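Local coordinates for uncharacterized protein (Bacillus thuringiensis serovar kurstaki, PDB 4XHN) that is of unknown function but probably acts as an actin-like ATPase of the filament-forming type, here holding a non-hydrolysable ATP analogue and magnesium, at residues Lys23-Asn28 with Thr403-Leu408; Ile368-Gly373 with Ile391-Ile396. The protein carries 2 engineered substitutions. All coordinates share one frame; numbering follows the deposited sequence.

Interaction 1: residues Lys23-Asn28 with Thr403-Leu408; sequences KISFLN and TSRSYL. With ANP (phosphoaminophosphonic acid-adenylate ester), chain C.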
# COMPACT_ATOMS: atom_id res chain seq x y z
N LYS A 23 3.63 -1.69 -1.02
CA LYS A 23 3.77 -0.63 -0.02
C LYS A 23 4.89 -0.93 0.97
O LYS A 23 5.08 -2.08 1.39
CB LYS A 23 2.44 -0.42 0.71
CG LYS A 23 1.44 0.40 -0.09
CD LYS A 23 0.14 0.63 0.65
CE LYS A 23 -0.78 -0.57 0.53
NZ LYS A 23 -2.17 -0.24 0.95
N ILE A 24 5.63 0.11 1.33
CA ILE A 24 6.72 -0.00 2.29
C ILE A 24 6.65 1.12 3.31
O ILE A 24 6.41 2.28 2.97
CB ILE A 24 8.10 0.03 1.57
CG1 ILE A 24 9.24 0.26 2.57
CG2 ILE A 24 8.13 1.12 0.53
CD1 ILE A 24 9.42 -0.83 3.60
N SER A 25 6.82 0.76 4.58
CA SER A 25 7.04 1.73 5.63
C SER A 25 8.36 1.39 6.31
O SER A 25 8.54 0.27 6.79
CB SER A 25 5.89 1.73 6.64
OG SER A 25 4.69 2.17 6.04
N PHE A 26 9.27 2.35 6.35
CA PHE A 26 10.59 2.11 6.92
C PHE A 26 11.03 3.26 7.81
O PHE A 26 10.45 4.34 7.78
CB PHE A 26 11.63 1.88 5.81
CG PHE A 26 11.93 3.12 5.01
CD1 PHE A 26 13.08 3.85 5.24
CD2 PHE A 26 11.05 3.55 4.02
CE1 PHE A 26 13.36 4.99 4.50
CE2 PHE A 26 11.32 4.69 3.28
CZ PHE A 26 12.48 5.40 3.52
N LEU A 27 12.07 3.01 8.61
CA LEU A 27 12.67 4.05 9.42
C LEU A 27 13.72 4.81 8.63
O LEU A 27 14.59 4.20 8.01
CB LEU A 27 13.30 3.46 10.68
CG LEU A 27 12.32 3.05 11.78
CD1 LEU A 27 13.06 2.45 12.96
CD2 LEU A 27 11.51 4.26 12.20
N ASN A 28 13.64 6.14 8.64
CA ASN A 28 14.66 6.94 8.00
C ASN A 28 15.78 7.28 8.98
O ASN A 28 15.87 6.69 10.06
CB ASN A 28 14.07 8.22 7.40
CG ASN A 28 13.33 9.07 8.42
OD1 ASN A 28 13.64 9.06 9.61
ND2 ASN A 28 12.34 9.82 7.95
N THR A 403 -1.14 -1.17 7.38
CA THR A 403 -0.61 -2.52 7.47
C THR A 403 0.92 -2.54 7.39
O THR A 403 1.57 -3.24 8.18
CB THR A 403 -1.20 -3.41 6.36
OG1 THR A 403 -2.62 -3.42 6.47
CG2 THR A 403 -0.68 -4.83 6.50
N SER A 404 1.49 -1.79 6.46
CA SER A 404 2.94 -1.72 6.34
C SER A 404 3.54 -1.04 7.57
O SER A 404 4.60 -1.44 8.05
CB SER A 404 3.36 -0.97 5.07
OG SER A 404 3.16 0.43 5.20
N ARG A 405 2.85 -0.03 8.09
CA ARG A 405 3.26 0.62 9.32
C ARG A 405 3.16 -0.35 10.50
O ARG A 405 4.01 -0.33 11.39
CB ARG A 405 2.41 1.87 9.59
CG ARG A 405 2.78 3.07 8.73
CD ARG A 405 1.74 4.18 8.84
NE ARG A 405 1.56 4.65 10.21
CZ ARG A 405 2.37 5.52 10.82
NH1 ARG A 405 3.41 6.01 10.17
NH2 ARG A 405 2.13 5.88 12.07
N SER A 406 2.14 -1.19 10.49
CA SER A 406 1.98 -2.22 11.51
C SER A 406 3.11 -3.24 11.43
O SER A 406 3.65 -3.67 12.46
CB SER A 406 0.64 -2.94 11.37
OG SER A 406 -0.41 -2.21 11.99
N TYR A 407 3.47 -3.63 10.21
CA TYR A 407 4.55 -4.59 10.00
C TYR A 407 5.90 -4.01 10.39
O TYR A 407 6.78 -4.73 10.85
CB TYR A 407 4.57 -5.06 8.55
CG TYR A 407 3.41 -5.95 8.18
CD1 TYR A 407 2.62 -6.53 9.16
CD2 TYR A 407 3.11 -6.21 6.85
CE1 TYR A 407 1.55 -7.34 8.83
CE2 TYR A 407 2.04 -7.03 6.51
CZ TYR A 407 1.27 -7.59 7.50
OH TYR A 407 0.21 -8.41 7.17
N LEU A 408 6.05 -2.70 10.21
CA LEU A 408 7.27 -2.01 10.62
C LEU A 408 7.42 -2.04 12.14
O LEU A 408 8.51 -2.30 12.66
CB LEU A 408 7.27 -0.56 10.12
CG LEU A 408 8.37 0.33 10.69
CD1 LEU A 408 9.75 -0.15 10.25
CD2 LEU A 408 8.15 1.78 10.28
PG ANP C . -5.00 -3.36 -2.31
O1G ANP C . -6.30 -3.84 -2.87
O2G ANP C . -5.15 -3.13 -0.76
O3G ANP C . -3.89 -4.46 -2.57
PB ANP C . -3.83 -0.84 -2.02
O1B ANP C . -2.43 -0.45 -2.57
O2B ANP C . -3.66 -1.48 -0.67
N3B ANP C . -4.54 -1.93 -3.08
PA ANP C . -4.68 1.43 -0.69
O1A ANP C . -3.31 1.95 -0.45
O2A ANP C . -5.29 0.73 0.53
O3A ANP C . -4.74 0.42 -1.91
O5' ANP C . -5.58 2.64 -1.17
C5' ANP C . -7.00 2.44 -1.33
C4' ANP C . -7.60 3.60 -2.09
O4' ANP C . -7.58 4.80 -1.27
C3' ANP C . -6.89 3.97 -3.40
O3' ANP C . -7.86 4.28 -4.39
C2' ANP C . -6.09 5.21 -3.01
O2' ANP C . -5.80 6.06 -4.12
C1' ANP C . -7.06 5.86 -2.04
N9 ANP C . -6.47 6.85 -1.15
C8 ANP C . -5.28 6.78 -0.48
N7 ANP C . -5.00 7.84 0.24
C5 ANP C . -6.09 8.67 0.03
C6 ANP C . -6.41 9.96 0.51
N6 ANP C . -5.63 10.66 1.34
N1 ANP C . -7.58 10.51 0.10
C2 ANP C . -8.36 9.81 -0.73
N3 ANP C . -8.16 8.60 -1.25
C4 ANP C . -7.00 8.08 -0.83
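S25 and S404 face each other across the gap between strand 21-27 and helix 402-414. The axes of strand segment 23-27 and helix segment 403-408 come within 7.0 Å and cross at -39°. The two hydroxyls share a hydrogen bond, S25 OG to S404 OG at 2.5 Å, a length too short to be taken literally at this resolution. Either oxygen could be the donor, and each has another partner: S25 OG meets S35 OG, and S404 OG meets Y401 O, three residues earlier in the chain. S404 holds its OG between its own N and carbonyl carbon (chi1 75°), which turns the oxygen to the strand. Beside this pair, R405 CG packs on S25 OG at 3.4 Å, while the guanidinium leaves the strand and pairs through NH2 with D212. One turn on, L408 lays its isobutyl group over the backbone carbonyl of S25, CB lying 3.7 Å from S25 O and both methyl carbons at similar range.

K23, followed outward, links the strand to the nucleotide. Its CB stands 4.5 Å from S404 CB, the closest its side chain comes to 403-408. CD then comes 3.9 Å from O1A of ANP, the chain bends at chi3 (-82°), and CE passes beside the beta-phosphate oxygens O2B and O1B. NZ ends between two phosphates, donating to O1A of the alpha group at 2.8 Å and to O2B of the beta group at 2.5 Å, the latter value doubtful at 2.60 Å resolution; it also bonds A400 O. Three acceptors thus grip one ammonium group, whose charge probably offsets that of the phosphates. The chemistry therefore changes along the contact: hydrocarbon over a carbonyl where L408 meets S25, hydroxyl to hydroxyl at S25-S404, and charged hydrogen bonds at K23.

Interaction 2: residues Ile368-Gly373 with Ile391-Ile396; sequences IVVGGG and ILPKNI. With ANP (phosphoaminophosphonic acid-adenylate ester), chain C.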
# COMPACT_ATOMS: atom_id res chain seq x y z
N ILE A 368 -12.01 -2.79 13.43
CA ILE A 368 -11.05 -1.78 12.98
C ILE A 368 -11.08 -1.65 11.46
O ILE A 368 -10.91 -2.63 10.73
CB ILE A 368 -9.62 -2.13 13.44
CG1 ILE A 368 -9.60 -2.36 14.95
CG2 ILE A 368 -8.66 -1.02 13.05
CD1 ILE A 368 -8.28 -2.87 15.46
N VAL A 369 -11.29 -0.42 10.98
CA VAL A 369 -11.34 -0.16 9.55
C VAL A 369 -10.15 0.70 9.13
O VAL A 369 -9.99 1.83 9.60
CB VAL A 369 -12.64 0.54 9.14
CG1 VAL A 369 -12.72 0.68 7.63
CG2 VAL A 369 -13.84 -0.24 9.67
N VAL A 370 -9.33 0.17 8.23
CA VAL A 370 -8.12 0.85 7.79
C VAL A 370 -8.00 0.82 6.26
O VAL A 370 -8.91 0.36 5.57
CB VAL A 370 -6.86 0.22 8.42
CG1 VAL A 370 -6.94 0.30 9.94
CG2 VAL A 370 -6.70 -1.22 7.96
N GLY A 371 -6.88 1.31 5.75
CA GLY A 371 -6.65 1.33 4.31
C GLY A 371 -7.05 2.66 3.69
O GLY A 371 -7.74 3.46 4.31
N GLY A 372 -6.61 2.88 2.46
CA GLY A 372 -6.90 4.13 1.77
C GLY A 372 -8.38 4.36 1.53
O GLY A 372 -8.81 5.49 1.32
N GLY A 373 -9.16 3.28 1.55
CA GLY A 373 -10.60 3.37 1.37
C GLY A 373 -11.27 4.19 2.47
O GLY A 373 -12.31 4.80 2.25
N ILE A 391 -13.52 1.09 15.05
CA ILE A 391 -12.35 1.89 15.38
C ILE A 391 -11.61 2.34 14.13
O ILE A 391 -11.15 1.51 13.34
CB ILE A 391 -11.36 1.11 16.28
CG1 ILE A 391 -12.02 0.75 17.61
CG2 ILE A 391 -10.10 1.93 16.52
CD1 ILE A 391 -11.12 -0.04 18.53
N LEU A 392 -11.52 3.65 13.94
CA LEU A 392 -10.70 4.22 12.88
C LEU A 392 -9.38 4.69 13.47
O LEU A 392 -9.33 5.07 14.64
CB LEU A 392 -11.42 5.38 12.19
CG LEU A 392 -12.73 5.07 11.46
CD1 LEU A 392 -13.18 6.28 10.66
CD2 LEU A 392 -12.56 3.86 10.56
N PRO A 393 -8.30 4.65 12.68
CA PRO A 393 -7.01 5.15 13.17
C PRO A 393 -7.09 6.60 13.63
O PRO A 393 -7.67 7.44 12.94
CB PRO A 393 -6.09 5.01 11.95
CG PRO A 393 -6.99 4.79 10.77
CD PRO A 393 -8.19 4.09 11.32
N LYS A 394 -6.54 6.87 14.81
CA LYS A 394 -6.51 8.22 15.36
C LYS A 394 -5.76 9.15 14.41
O LYS A 394 -6.26 10.19 14.01
CB LYS A 394 -5.85 8.23 16.74
CG LYS A 394 -5.87 9.58 17.43
CD LYS A 394 -7.29 10.01 17.74
CE LYS A 394 -7.37 11.52 17.90
NZ LYS A 394 -6.79 12.21 16.71
N ASN A 395 -4.54 8.74 14.05
CA ASN A 395 -3.77 9.41 13.01
C ASN A 395 -4.27 9.00 11.63
O ASN A 395 -3.54 8.39 10.85
CB ASN A 395 -2.29 9.07 13.17
CG ASN A 395 -2.04 7.58 13.33
OD1 ASN A 395 -2.97 6.81 13.58
ND2 ASN A 395 -0.79 7.17 13.18
N ILE A 396 -5.51 9.36 11.33
CA ILE A 396 -6.25 8.79 10.20
C ILE A 396 -5.62 9.08 8.83
O ILE A 396 -5.92 8.39 7.86
CB ILE A 396 -7.72 9.28 10.20
CG1 ILE A 396 -8.60 8.35 9.37
CG2 ILE A 396 -7.81 10.73 9.73
CD1 ILE A 396 -10.05 8.76 9.31
PG ANP C . -5.00 -3.36 -2.31
O1G ANP C . -6.30 -3.84 -2.87
O2G ANP C . -5.15 -3.13 -0.76
O3G ANP C . -3.89 -4.46 -2.57
PB ANP C . -3.83 -0.84 -2.02
O1B ANP C . -2.43 -0.45 -2.57
O2B ANP C . -3.66 -1.48 -0.67
N3B ANP C . -4.54 -1.93 -3.08
PA ANP C . -4.68 1.43 -0.69
O1A ANP C . -3.31 1.95 -0.45
O2A ANP C . -5.29 0.73 0.53
O3A ANP C . -4.74 0.42 -1.91
O5' ANP C . -5.58 2.64 -1.17
C5' ANP C . -7.00 2.44 -1.33
C4' ANP C . -7.60 3.60 -2.09
O4' ANP C . -7.58 4.80 -1.27
C3' ANP C . -6.89 3.97 -3.40
O3' ANP C . -7.86 4.28 -4.39
C2' ANP C . -6.09 5.21 -3.01
O2' ANP C . -5.80 6.06 -4.12
C1' ANP C . -7.06 5.86 -2.04
N9 ANP C . -6.47 6.85 -1.15
C8 ANP C . -5.28 6.78 -0.48
N7 ANP C . -5.00 7.84 0.24
C5 ANP C . -6.09 8.67 0.03
C6 ANP C . -6.41 9.96 0.51
N6 ANP C . -5.63 10.66 1.34
N1 ANP C . -7.58 10.51 0.10
C2 ANP C . -8.36 9.81 -0.73
N3 ANP C . -8.16 8.60 -1.25
C4 ANP C . -7.00 8.08 -0.83
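The parallel pairing of strands 366-370 and 390-391 forms one edge of the five-stranded mixed sheet, and the glycine run that follows the first strand, of which G372 and G373 meet the nucleotide, is consistent with the adenosine motif of actin-like ATPases. I368 and I391 make the bridge, and one bond of it runs from V369 N to I391 O, 3.1 Å long with an N-H...O angle of 158°. The donor is tilted 25° from the carbonyl plane. The same oxygen takes a CA-H...O contact from I368 CA at 3.3 Å, so two neighbouring residues of the strand converge on one carbonyl.

The side chains of I368 and I391 lie alongside each other and point the same way, with I368 CG1 4.1 Å from I391 CB. Beyond the bridge the second segment leaves the sheet, and the contact becomes apolar. L392 starts out away from the strand, yet with CG beside the backbone N and anti to the carbonyl carbon (chi1 -63°) its CD2 methyl comes back to V369: it lies 3.6 Å from V369 CB and 3.4 Å from V369 O. P393 CD reaches V369 O at 3.4 Å and V370 CG1 at 4.2 Å. The V369 carbonyl is therefore approached by the L392 methyl and P393 CD, while V374 and L237 touch the V369 side chain from elsewhere in the fold.

Past V370 the chain turns. G371 O accepts from S399 OG, and G372 N donates to O2A of ANP at 3.2 Å in a nearly straight bond. Backbone N-H groups thus make both the strand-to-strand bond and the bond to the alpha-phosphate, with apolar contacts between them.

Interactions 1 and 2 lie about 15 Å apart, centre to centre, and meet the same ANP through different groups: a lysine ammonium in the first, a glycine amide in the second. Each contact gives the alpha-phosphate one bond, to O1A and O2A respectively, so the nucleotide bridges the two. T241, G240 and T264 add further bonds to it. The side chain of K23 lies about 3 Å from the bound magnesium, that of V370 about 8 Å. The contacts also touch directly, R405 NH2 packing against N395 ND2 at 3.4 Å, and V370 lies against F402 of the helix carrying 403-408. The chain between the segments of interaction 1 contains all of interaction 2.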